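Local coordinates for protein geranyltranstransferase (PDB 3TS7) that probably makes farnesyl diphosphate by condensing geranyl diphosphate with isopentenyl diphosphate, using magnesium as cofactor, at residues I82-S86 and G159-G163; H184-T188 and L223-I227; I192-V196 and L214-K219. All coordinates share one frame; numbering follows the deposited sequence.

Interaction 1: residues I82-S86 and G159-G163; sequences IHVYS and GMVGG. With PO4 (phosphate ion), chain F.
M160 lays its thioether against I82, Y85 and S86 in a buried apolar contact between helix 73-90 and the first turn of helix 160-168, two elements of the all-helical isoprenoid synthase fold. G159 occupies the N-cap of the second helix, so M160 projects from its very start. The side chain runs out straight to SD and then turns at chi3 (74°), which swings CE back across the I82-Y85 side of the helix. M160 CE ends 3.7 Å from I82 CG2 and meets the Y85 ring obliquely, 3.6 Å from Y85 CE2. The sulfur itself rests on S86: M160 SD lies 3.5 Å from S86 CB. Farther along, V161 adds a methyl, its CG2 standing 3.5 Å from Y85 OH.

No hydrogen bond links the two segments. The S86 hydroxyl is instead committed to its own helix: with chi1 at 76°, OG sits between the backbone N and the carbonyl carbon and donates to H83 O at 2.6 Å. Helices 113-133 and 177-201 cover I82, and L38 of the second subunit packs on V161.

H83 leaves the helix away from this packing, and its imidazole binds a phosphate, probably from the crystallisation liquor, that K51 also holds. The site is consistent with the pocket in which family members hold the diphosphate of isopentenyl diphosphate. The phosphorus lies in the plane of the imidazole, off its edge, and NE2 of H83 donates to phosphate O1 over 2.7 Å at 136°, with a weak second bond to O4 at 3.3 Å.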
ATOM      1  N   ILE B  82      -8.065   2.298   0.159  1.00 30.56           N
ATOM      2  CA  ILE B  82      -7.603   1.156   0.942  1.00 34.91           C
ATOM      3  C   ILE B  82      -8.697   0.104   1.019  1.00 35.36           C
ATOM      4  O   ILE B  82      -8.445  -1.064   0.700  1.00 36.48           O
ATOM      5  CB  ILE B  82      -7.125   1.544   2.365  1.00 33.09           C
ATOM      6  CG1 ILE B  82      -5.871   2.422   2.315  1.00 35.78           C
ATOM      7  CG2 ILE B  82      -6.791   0.306   3.189  1.00 34.01           C
ATOM      8  CD1 ILE B  82      -4.610   1.728   1.770  1.00 42.56           C
ATOM      9  N   HIS B  83      -9.905   0.530   1.394  1.00 35.45           N
ATOM     10  CA  HIS B  83     -11.077  -0.370   1.475  1.00 35.55           C
ATOM     11  C   HIS B  83     -11.290  -1.139   0.164  1.00 40.39           C
ATOM     12  O   HIS B  83     -11.375  -2.370   0.170  1.00 40.79           O
ATOM     13  CB  HIS B  83     -12.332   0.417   1.869  1.00 33.37           C
ATOM     14  CG  HIS B  83     -13.604  -0.367   1.752  1.00 39.71           C
ATOM     15  ND1 HIS B  83     -13.856  -1.493   2.510  1.00 40.54           N
ATOM     16  CD2 HIS B  83     -14.686  -0.200   0.957  1.00 38.82           C
ATOM     17  CE1 HIS B  83     -15.030  -1.994   2.172  1.00 34.39           C
ATOM     18  NE2 HIS B  83     -15.560  -1.222   1.241  1.00 41.32           N
ATOM     19  N   VAL B  84     -11.329  -0.417  -0.956  1.00 38.46           N
ATOM     20  CA  VAL B  84     -11.526  -1.040  -2.273  1.00 41.39           C
ATOM     21  C   VAL B  84     -10.387  -2.001  -2.649  1.00 36.87           C
ATOM     22  O   VAL B  84     -10.644  -3.112  -3.104  1.00 41.23           O
ATOM     23  CB  VAL B  84     -11.814  -0.007  -3.395  1.00 41.54           C
ATOM     24  CG1 VAL B  84     -11.845  -0.687  -4.786  1.00 39.15           C
ATOM     25  CG2 VAL B  84     -13.157   0.691  -3.139  1.00 39.71           C
ATOM     26  N   TYR B  85      -9.143  -1.591  -2.424  1.00 37.82           N
ATOM     27  CA  TYR B  85      -8.015  -2.480  -2.680  1.00 40.35           C
ATOM     28  C   TYR B  85      -8.192  -3.822  -1.921  1.00 46.49           C
ATOM     29  O   TYR B  85      -8.023  -4.888  -2.527  1.00 41.90           O
ATOM     30  CB  TYR B  85      -6.643  -1.793  -2.436  1.00 28.32           C
ATOM     31  CG  TYR B  85      -5.768  -2.494  -1.453  1.00 31.15           C
ATOM     32  CD1 TYR B  85      -5.193  -3.741  -1.738  1.00 39.67           C
ATOM     33  CD2 TYR B  85      -5.531  -1.925  -0.201  1.00 27.17           C
ATOM     34  CE1 TYR B  85      -4.419  -4.392  -0.791  1.00 32.97           C
ATOM     35  CE2 TYR B  85      -4.766  -2.560   0.731  1.00 28.85           C
ATOM     36  CZ  TYR B  85      -4.226  -3.801   0.442  1.00 37.98           C
ATOM     37  OH  TYR B  85      -3.480  -4.422   1.400  1.00 37.61           O
ATOM     38  N   SER B  86      -8.561  -3.764  -0.637  1.00 41.38           N
ATOM     39  CA  SER B  86      -8.784  -4.970   0.163  1.00 40.97           C
ATOM     40  C   SER B  86      -9.874  -5.856  -0.421  1.00 40.20           C
ATOM     41  O   SER B  86      -9.709  -7.065  -0.416  1.00 42.91           O
ATOM     42  CB  SER B  86      -9.127  -4.641   1.622  1.00 37.88           C
ATOM     43  OG  SER B  86     -10.467  -4.179   1.727  1.00 41.79           O
ATOM     44  N   GLY B 159      -3.178  -4.409  11.415  1.00 35.03           N
ATOM     45  CA  GLY B 159      -4.549  -4.051  11.127  1.00 29.81           C
ATOM     46  C   GLY B 159      -5.227  -4.957  10.124  1.00 35.74           C
ATOM     47  O   GLY B 159      -5.235  -6.187  10.279  1.00 38.27           O
ATOM     48  N   MET B 160      -5.805  -4.335   9.099  1.00 28.46           N
ATOM     49  CA  MET B 160      -6.621  -4.983   8.065  1.00 31.23           C
ATOM     50  C   MET B 160      -6.064  -6.277   7.436  1.00 39.87           C
ATOM     51  O   MET B 160      -6.794  -7.288   7.339  1.00 35.75           O
ATOM     52  CB  MET B 160      -6.903  -3.974   6.954  1.00 33.96           C
ATOM     53  CG  MET B 160      -7.868  -4.449   5.879  1.00 35.84           C
ATOM     54  SD  MET B 160      -8.066  -3.162   4.631  1.00 42.62           S
ATOM     55  CE  MET B 160      -6.483  -3.332   3.784  1.00 40.74           C
ATOM     56  N   VAL B 161      -4.792  -6.237   7.011  1.00 37.36           N
ATOM     57  CA  VAL B 161      -4.162  -7.383   6.321  1.00 40.09           C
ATOM     58  C   VAL B 161      -3.999  -8.580   7.260  1.00 36.29           C
ATOM     59  O   VAL B 161      -4.395  -9.689   6.929  1.00 35.90           O
ATOM     60  CB  VAL B 161      -2.827  -6.976   5.634  1.00 35.28           C
ATOM     61  CG1 VAL B 161      -1.923  -8.181   5.360  1.00 42.25           C
ATOM     62  CG2 VAL B 161      -3.145  -6.255   4.336  1.00 30.88           C
ATOM     63  N   GLY B 162      -3.448  -8.328   8.439  1.00 34.13           N
ATOM     64  CA  GLY B 162      -3.329  -9.349   9.465  1.00 42.22           C
ATOM     65  C   GLY B 162      -4.669  -9.890   9.935  1.00 37.97           C
ATOM     66  O   GLY B 162      -4.781 -11.066  10.255  1.00 35.72           O
ATOM     67  N   GLY B 163      -5.695  -9.041   9.944  1.00 41.43           N
ATOM     68  CA  GLY B 163      -7.043  -9.486  10.293  1.00 38.31           C
ATOM     69  C   GLY B 163      -7.603 -10.454   9.278  1.00 40.91           C
ATOM     70  O   GLY B 163      -8.322 -11.411   9.630  1.00 36.61           O
TER
HETATM   71  P   PO4 F 324     -18.923  -1.248  -0.073  1.00 79.55           P
HETATM   72  O1  PO4 F 324     -17.835  -0.216   0.076  1.00 78.79           O
HETATM   73  O2  PO4 F 324     -19.922  -1.087   1.045  1.00 95.65           O
HETATM   74  O3  PO4 F 324     -19.641  -1.043  -1.384  1.00 88.82           O
HETATM   75  O4  PO4 F 324     -18.309  -2.620  -0.037  1.00 77.12           O

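Interaction 2: residues H184-T188 and L223-I227; sequences HIRKT and LAFQI
Where I185 and L223 face each other with CA atoms 6.8 Å apart, segments 184-188 and 223-227 cross almost perpendicularly (98°), their axes 10.7 Å from each other. That wide spacing is bridged chiefly by Q226, which is extended beyond CG (chi2 -177°) and carries its amide in between H184 and T188. On the way its CB passes above one face of the H184 imidazole, 4.3 Å from the plane and toward the rim, while the amide is turned 67° against that ring. A single water then ties the three polar groups together: it accepts from Q226 NE2 at 2.7 Å and is hydrogen-bonded to H184 ND1, in the ring plane, and to T188 OG1, each at 2.6 Å. The water is thus held by three side chains, and its bonds would favour this turn of imidazole and amide.

Apolar contacts flank this polar centre. CG1 of I185 touches L223 CD2 at 3.7 Å, and the methyl CG2 of T188 approaches F225 CZ obliquely at 3.9 Å.

K187 and T188 match the lysine-threonine pair of prenyl synthases, and F225-Q226 lies just upstream, on the same helix, of the second aspartate-rich motif, so the crossing probably lines the active-site cavity. Outside the crossing, L223 and I227 lean on Y256 of helix 256-260, I227 also meets helix 262-279, and R186 packs on M34 of the second subunit.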
ATOM      1  N   HIS B 184     -12.086  -9.334  14.251  1.00 38.70           N
ATOM      2  CA  HIS B 184     -12.926  -8.302  13.637  1.00 35.87           C
ATOM      3  C   HIS B 184     -12.391  -6.879  13.819  1.00 35.00           C
ATOM      4  O   HIS B 184     -12.501  -6.058  12.900  1.00 34.93           O
ATOM      5  CB  HIS B 184     -14.369  -8.387  14.141  1.00 35.69           C
ATOM      6  CG  HIS B 184     -15.178  -9.460  13.489  1.00 38.94           C
ATOM      7  ND1 HIS B 184     -15.373  -9.522  12.123  1.00 39.51           N
ATOM      8  CD2 HIS B 184     -15.867 -10.504  14.015  1.00 34.31           C
ATOM      9  CE1 HIS B 184     -16.136 -10.560  11.832  1.00 37.09           C
ATOM     10  NE2 HIS B 184     -16.453 -11.170  12.962  1.00 40.14           N
ATOM     11  N   ILE B 185     -11.811  -6.621  14.992  1.00 33.39           N
ATOM     12  CA  ILE B 185     -11.152  -5.354  15.349  1.00 37.63           C
ATOM     13  C   ILE B 185      -9.986  -5.077  14.387  1.00 39.22           C
ATOM     14  O   ILE B 185      -9.823  -3.951  13.901  1.00 35.06           O
ATOM     15  CB  ILE B 185     -10.688  -5.368  16.828  1.00 32.39           C
ATOM     16  CG1 ILE B 185     -11.886  -5.170  17.767  1.00 47.61           C
ATOM     17  CG2 ILE B 185      -9.674  -4.258  17.159  1.00 39.87           C
ATOM     18  CD1 ILE B 185     -11.646  -5.664  19.220  1.00 44.84           C
ATOM     19  N   ARG B 186      -9.220  -6.119  14.068  1.00 35.59           N
ATOM     20  CA  ARG B 186      -8.106  -5.960  13.145  1.00 37.24           C
ATOM     21  C   ARG B 186      -8.564  -5.868  11.688  1.00 37.47           C
ATOM     22  O   ARG B 186      -8.195  -4.899  10.988  1.00 36.48           O
ATOM     23  CB  ARG B 186      -7.059  -7.065  13.345  1.00 31.99           C
ATOM     24  CG  ARG B 186      -6.296  -6.996  14.652  1.00 33.19           C
ATOM     25  CD  ARG B 186      -5.774  -8.403  14.973  1.00 45.07           C
ATOM     26  NE  ARG B 186      -4.921  -8.455  16.156  1.00 47.00           N
ATOM     27  CZ  ARG B 186      -3.592  -8.376  16.132  1.00 68.07           C
ATOM     28  NH1 ARG B 186      -2.935  -8.231  14.973  1.00 48.78           N
ATOM     29  NH2 ARG B 186      -2.917  -8.440  17.274  1.00 57.18           N
ATOM     30  N   LYS B 187      -9.384  -6.832  11.256  1.00 35.43           N
ATOM     31  CA  LYS B 187      -9.821  -6.950   9.855  0.50 33.76           C
ATOM     32  C   LYS B 187     -10.642  -5.763   9.349  1.00 38.34           C
ATOM     33  O   LYS B 187     -10.501  -5.352   8.195  1.00 36.03           O
ATOM     34  CB  LYS B 187     -10.603  -8.256   9.624  0.50 29.86           C
ATOM     35  CG  LYS B 187     -11.262  -8.391   8.227  0.50 36.09           C
ATOM     36  CD  LYS B 187     -11.465  -9.838   7.795  0.50 33.64           C
ATOM     37  CE  LYS B 187     -12.413  -9.935   6.598  0.50 42.15           C
ATOM     38  NZ  LYS B 187     -11.736  -9.715   5.286  0.50 36.20           N
ATOM     39  N   THR B 188     -11.515  -5.245  10.206  1.00 34.68           N
ATOM     40  CA  THR B 188     -12.530  -4.275   9.809  1.00 41.11           C
ATOM     41  C   THR B 188     -12.428  -3.027  10.675  1.00 41.38           C
ATOM     42  O   THR B 188     -12.553  -1.896  10.193  1.00 37.07           O
ATOM     43  CB  THR B 188     -13.946  -4.916   9.933  1.00 46.39           C
ATOM     44  OG1 THR B 188     -14.000  -6.103   9.126  1.00 50.41           O
ATOM     45  CG2 THR B 188     -15.047  -3.972   9.485  1.00 49.49           C
ATOM     46  N   LEU B 223     -17.557  -2.965  15.809  1.00 30.56           N
ATOM     47  CA  LEU B 223     -17.835  -4.281  16.381  1.00 35.44           C
ATOM     48  C   LEU B 223     -19.309  -4.627  16.266  1.00 35.87           C
ATOM     49  O   LEU B 223     -19.666  -5.719  15.823  1.00 38.15           O
ATOM     50  CB  LEU B 223     -17.375  -4.344  17.837  1.00 35.11           C
ATOM     51  CG  LEU B 223     -15.883  -4.598  18.027  1.00 45.42           C
ATOM     52  CD1 LEU B 223     -15.465  -4.184  19.413  1.00 45.07           C
ATOM     53  CD2 LEU B 223     -15.513  -6.078  17.736  1.00 40.27           C
ATOM     54  N   ALA B 224     -20.153  -3.662  16.628  1.00 37.27           N
ATOM     55  CA  ALA B 224     -21.596  -3.838  16.630  1.00 34.37           C
ATOM     56  C   ALA B 224     -22.172  -4.216  15.264  1.00 36.86           C
ATOM     57  O   ALA B 224     -23.015  -5.095  15.186  1.00 35.86           O
ATOM     58  CB  ALA B 224     -22.291  -2.576  17.188  1.00 35.95           C
ATOM     59  N   PHE B 225     -21.712  -3.589  14.179  1.00 34.94           N
ATOM     60  CA  PHE B 225     -22.355  -3.863  12.873  1.00 32.50           C
ATOM     61  C   PHE B 225     -22.061  -5.263  12.315  1.00 34.79           C
ATOM     62  O   PHE B 225     -22.897  -5.882  11.628  1.00 36.18           O
ATOM     63  CB  PHE B 225     -22.110  -2.730  11.841  1.00 34.71           C
ATOM     64  CG  PHE B 225     -20.958  -2.968  10.888  1.00 34.52           C
ATOM     65  CD1 PHE B 225     -21.161  -3.625   9.677  1.00 39.89           C
ATOM     66  CD2 PHE B 225     -19.691  -2.493  11.174  1.00 47.94           C
ATOM     67  CE1 PHE B 225     -20.103  -3.840   8.773  1.00 45.77           C
ATOM     68  CE2 PHE B 225     -18.622  -2.702  10.275  1.00 48.96           C
ATOM     69  CZ  PHE B 225     -18.832  -3.372   9.081  1.00 44.49           C
ATOM     70  N   GLN B 226     -20.878  -5.766  12.623  1.00 34.56           N
ATOM     71  CA  GLN B 226     -20.549  -7.122  12.217  1.00 41.52           C
ATOM     72  C   GLN B 226     -21.267  -8.177  13.068  1.00 37.36           C
ATOM     73  O   GLN B 226     -21.642  -9.217  12.548  1.00 40.18           O
ATOM     74  CB  GLN B 226     -19.053  -7.319  12.188  1.00 42.01           C
ATOM     75  CG  GLN B 226     -18.426  -6.582  11.029  1.00 45.49           C
ATOM     76  CD  GLN B 226     -16.962  -6.824  10.954  1.00 57.54           C
ATOM     77  OE1 GLN B 226     -16.229  -6.568  11.907  1.00 68.27           O
ATOM     78  NE2 GLN B 226     -16.515  -7.335   9.824  1.00 73.65           N
ATOM     79  N   ILE B 227     -21.488  -7.882  14.350  1.00 40.08           N
ATOM     80  CA  ILE B 227     -22.350  -8.725  15.184  1.00 39.15           C
ATOM     81  C   ILE B 227     -23.734  -8.773  14.527  1.00 37.67           C
ATOM     82  O   ILE B 227     -24.295  -9.851  14.321  1.00 42.70           O
ATOM     83  CB  ILE B 227     -22.465  -8.229  16.643  1.00 38.25           C
ATOM     84  CG1 ILE B 227     -21.113  -8.293  17.352  1.00 36.62           C
ATOM     85  CG2 ILE B 227     -23.490  -9.096  17.419  1.00 43.03           C
ATOM     86  CD1 ILE B 227     -21.064  -7.531  18.685  1.00 35.78           C
TER
HETATM   87  O   HOH W   1     -14.053  -8.505  10.140  1.00 42.30           O

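Interaction 3: residues I192-V196 and L214-K219; sequences IRASV and LDHYAK
V196 and A218 form the tight half of this contact, while R193, D215 and K219 make up its more open, charged half. Around the nearest backbone pair, R193 and A218, the CA atoms are only 5.1 Å apart, a closeness that the small alanine permits. V196 uses both branches here: CG2 sits 3.8 Å from A218 CB, and CG1, anti to the backbone N, crosses L214 at about a right angle and lies 3.8 Å from its CB. I192 adds its CG2 beside A218 O, and L57 and T61 of helix 53-65 close over I192 and V196.

The two segments belong to consecutive helices, 177-201 and 208-237, which form an antiparallel helical hairpin of the isoprenoid synthase fold. Their axes approach to 8.6 Å at 149°.

Along the partly exposed flank, R193 bends at chi3 (78°) and grips D215 side-on with two nitrogens, one to each oxygen. R193 NE points straight at D215 OD1 (2.9 Å, 177°), in the guanidinium plane although tilted from that of the carboxylate. R193 NH1 reaches the syn lone pair of D215 OD2, also at 2.9 Å, with that oxygen somewhat out of the guanidinium plane. A leucine at R193 would probably leave the D215 carboxylate without its cationic mate and the K219 chain without the flat group it lies along. K219 runs beside the arginine in the same direction, fully extended, its CD 3.7 Å above one face of the guanidinium; its ammonium thus ends near a like charge, which the D215 carboxylate probably offsets in part. A water beside the salt bridge donates to R193 O and also to D215 OD1, its oxygen 2.8 Å from D215 OD1.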
ATOM      1  N   ILE B 192     -11.932   1.451  10.030  1.00 32.94           N
ATOM      2  CA  ILE B 192     -13.070   2.289  10.433  1.00 32.60           C
ATOM      3  C   ILE B 192     -12.605   3.342  11.428  1.00 28.87           C
ATOM      4  O   ILE B 192     -12.926   4.526  11.284  1.00 31.08           O
ATOM      5  CB  ILE B 192     -14.231   1.422  11.005  1.00 35.12           C
ATOM      6  CG1 ILE B 192     -14.997   0.773   9.850  1.00 35.10           C
ATOM      7  CG2 ILE B 192     -15.184   2.252  11.861  1.00 34.02           C
ATOM      8  CD1 ILE B 192     -15.764  -0.469  10.266  1.00 38.47           C
ATOM      9  N   ARG B 193     -11.818   2.929  12.421  1.00 23.55           N
ATOM     10  CA  ARG B 193     -11.244   3.865  13.370  1.00 26.66           C
ATOM     11  C   ARG B 193     -10.287   4.831  12.692  1.00 35.59           C
ATOM     12  O   ARG B 193     -10.200   5.992  13.101  1.00 34.04           O
ATOM     13  CB  ARG B 193     -10.510   3.131  14.489  1.00 28.34           C
ATOM     14  CG  ARG B 193     -11.476   2.282  15.371  1.00 27.42           C
ATOM     15  CD  ARG B 193     -10.732   1.216  16.097  1.00 31.42           C
ATOM     16  NE  ARG B 193     -10.034   1.746  17.259  1.00 29.63           N
ATOM     17  CZ  ARG B 193      -9.476   0.989  18.198  1.00 37.51           C
ATOM     18  NH1 ARG B 193      -8.886   1.557  19.229  1.00 34.78           N
ATOM     19  NH2 ARG B 193      -9.517  -0.344  18.104  1.00 41.48           N
ATOM     20  N   ALA B 194      -9.576   4.361  11.659  1.00 28.31           N
ATOM     21  CA  ALA B 194      -8.668   5.268  10.910  1.00 26.32           C
ATOM     22  C   ALA B 194      -9.474   6.359  10.265  1.00 24.91           C
ATOM     23  O   ALA B 194      -9.045   7.498  10.267  1.00 28.08           O
ATOM     24  CB  ALA B 194      -7.871   4.497   9.825  1.00 29.02           C
ATOM     25  N   SER B 195     -10.636   6.019   9.715  1.00 25.51           N
ATOM     26  CA  SER B 195     -11.473   7.010   9.024  1.00 36.99           C
ATOM     27  C   SER B 195     -11.874   8.169   9.935  1.00 40.07           C
ATOM     28  O   SER B 195     -11.953   9.327   9.506  1.00 33.82           O
ATOM     29  CB  SER B 195     -12.721   6.346   8.470  1.00 36.22           C
ATOM     30  OG  SER B 195     -12.344   5.227   7.710  1.00 55.13           O
ATOM     31  N   VAL B 196     -12.076   7.837  11.208  1.00 34.80           N
ATOM     32  CA  VAL B 196     -12.465   8.805  12.208  1.00 32.58           C
ATOM     33  C   VAL B 196     -11.254   9.597  12.684  1.00 33.21           C
ATOM     34  O   VAL B 196     -11.330  10.826  12.809  1.00 32.96           O
ATOM     35  CB  VAL B 196     -13.234   8.098  13.381  1.00 32.06           C
ATOM     36  CG1 VAL B 196     -13.359   9.003  14.598  1.00 30.68           C
ATOM     37  CG2 VAL B 196     -14.594   7.681  12.885  1.00 26.67           C
ATOM     38  N   LEU B 214     -14.027   9.666  20.204  1.00 27.68           N
ATOM     39  CA  LEU B 214     -14.488   9.402  18.857  1.00 26.62           C
ATOM     40  C   LEU B 214     -13.910   8.089  18.337  1.00 24.41           C
ATOM     41  O   LEU B 214     -14.571   7.380  17.572  1.00 31.95           O
ATOM     42  CB  LEU B 214     -14.139  10.569  17.921  1.00 31.87           C
ATOM     43  CG  LEU B 214     -15.017  11.811  18.098  1.00 33.94           C
ATOM     44  CD1 LEU B 214     -14.338  13.053  17.496  1.00 45.79           C
ATOM     45  CD2 LEU B 214     -16.370  11.575  17.472  1.00 36.62           C
ATOM     46  N   ASP B 215     -12.679   7.805  18.718  1.00 27.29           N
ATOM     47  CA  ASP B 215     -12.104   6.460  18.506  1.00 29.80           C
ATOM     48  C   ASP B 215     -12.928   5.345  19.169  1.00 28.56           C
ATOM     49  O   ASP B 215     -13.231   4.321  18.527  1.00 38.26           O
ATOM     50  CB  ASP B 215     -10.662   6.390  18.994  1.00 30.63           C
ATOM     51  CG  ASP B 215     -10.035   5.044  18.686  1.00 35.96           C
ATOM     52  OD1 ASP B 215      -9.928   4.679  17.488  1.00 30.55           O
ATOM     53  OD2 ASP B 215      -9.699   4.338  19.637  1.00 35.66           O
ATOM     54  N   HIS B 216     -13.315   5.546  20.432  1.00 30.68           N
ATOM     55  CA  HIS B 216     -14.228   4.575  21.100  1.00 27.96           C
ATOM     56  C   HIS B 216     -15.572   4.451  20.407  1.00 26.69           C
ATOM     57  O   HIS B 216     -16.085   3.338  20.252  1.00 32.67           O
ATOM     58  CB  HIS B 216     -14.396   4.869  22.604  1.00 33.09           C
ATOM     59  CG  HIS B 216     -14.852   3.675  23.387  1.00 51.57           C
ATOM     60  ND1 HIS B 216     -14.087   2.533  23.511  1.00 62.79           N
ATOM     61  CD2 HIS B 216     -16.003   3.428  24.058  1.00 51.17           C
ATOM     62  CE1 HIS B 216     -14.744   1.639  24.230  1.00 55.96           C
ATOM     63  NE2 HIS B 216     -15.907   2.158  24.578  1.00 47.93           N
ATOM     64  N   TYR B 217     -16.136   5.574  19.939  1.00 29.02           N
ATOM     65  CA  TYR B 217     -17.343   5.540  19.099  1.00 27.92           C
ATOM     66  C   TYR B 217     -17.103   4.658  17.868  1.00 31.68           C
ATOM     67  O   TYR B 217     -17.945   3.809  17.498  1.00 31.89           O
ATOM     68  CB  TYR B 217     -17.744   6.979  18.676  1.00 25.70           C
ATOM     69  CG  TYR B 217     -18.743   7.063  17.561  1.00 33.44           C
ATOM     70  CD1 TYR B 217     -20.119   7.052  17.822  1.00 33.57           C
ATOM     71  CD2 TYR B 217     -18.328   7.154  16.235  1.00 29.81           C
ATOM     72  CE1 TYR B 217     -21.036   7.121  16.793  1.00 29.50           C
ATOM     73  CE2 TYR B 217     -19.239   7.228  15.204  1.00 38.94           C
ATOM     74  CZ  TYR B 217     -20.590   7.224  15.484  1.00 37.90           C
ATOM     75  OH  TYR B 217     -21.496   7.286  14.451  1.00 34.64           O
ATOM     76  N   ALA B 218     -15.962   4.891  17.218  1.00 28.68           N
ATOM     77  CA  ALA B 218     -15.600   4.172  15.987  1.00 31.70           C
ATOM     78  C   ALA B 218     -15.435   2.660  16.232  1.00 26.78           C
ATOM     79  O   ALA B 218     -16.014   1.831  15.497  1.00 29.35           O
ATOM     80  CB  ALA B 218     -14.314   4.790  15.385  1.00 30.59           C
ATOM     81  N   LYS B 219     -14.719   2.334  17.302  1.00 28.19           N
ATOM     82  CA  LYS B 219     -14.477   0.936  17.721  1.00 30.51           C
ATOM     83  C   LYS B 219     -15.786   0.192  18.011  1.00 34.17           C
ATOM     84  O   LYS B 219     -16.002  -0.931  17.524  1.00 31.68           O
ATOM     85  CB  LYS B 219     -13.563   0.897  18.952  1.00 31.76           C
ATOM     86  CG  LYS B 219     -13.267  -0.528  19.444  1.00 35.73           C
ATOM     87  CD  LYS B 219     -12.343  -0.535  20.630  1.00 45.16           C
ATOM     88  CE  LYS B 219     -11.869  -1.957  20.947  1.00 42.85           C
ATOM     89  NZ  LYS B 219     -10.900  -1.924  22.070  1.00 46.39           N
TER
HETATM   90  O   HOH W   2     -10.567   6.632  15.637  1.00 37.06           O

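Interaction 1 closes first along the chain; interactions 2 and 3 follow, both made by helices 177-201 and 208-237, with the 192-196/214-219 contact nearer the turn of that hairpin and the 184-188/223-227 contact farther from it. Their centres are 12 Å apart, and F225 CE2 meets I192 CD1 at 3.6 Å, joining them into one continuous interface. Interaction 1, about 13 Å from interaction 2, is tied to it through M160 CG, 3.6 Å from K187 O. Interactions 1 and 3, centres about 16 Å apart, do not touch. Helix 177-201 thus connects the phosphate-binding helix 73-90 side to the helix bearing the second aspartate-rich motif, consistent with shaping one active-site cavity.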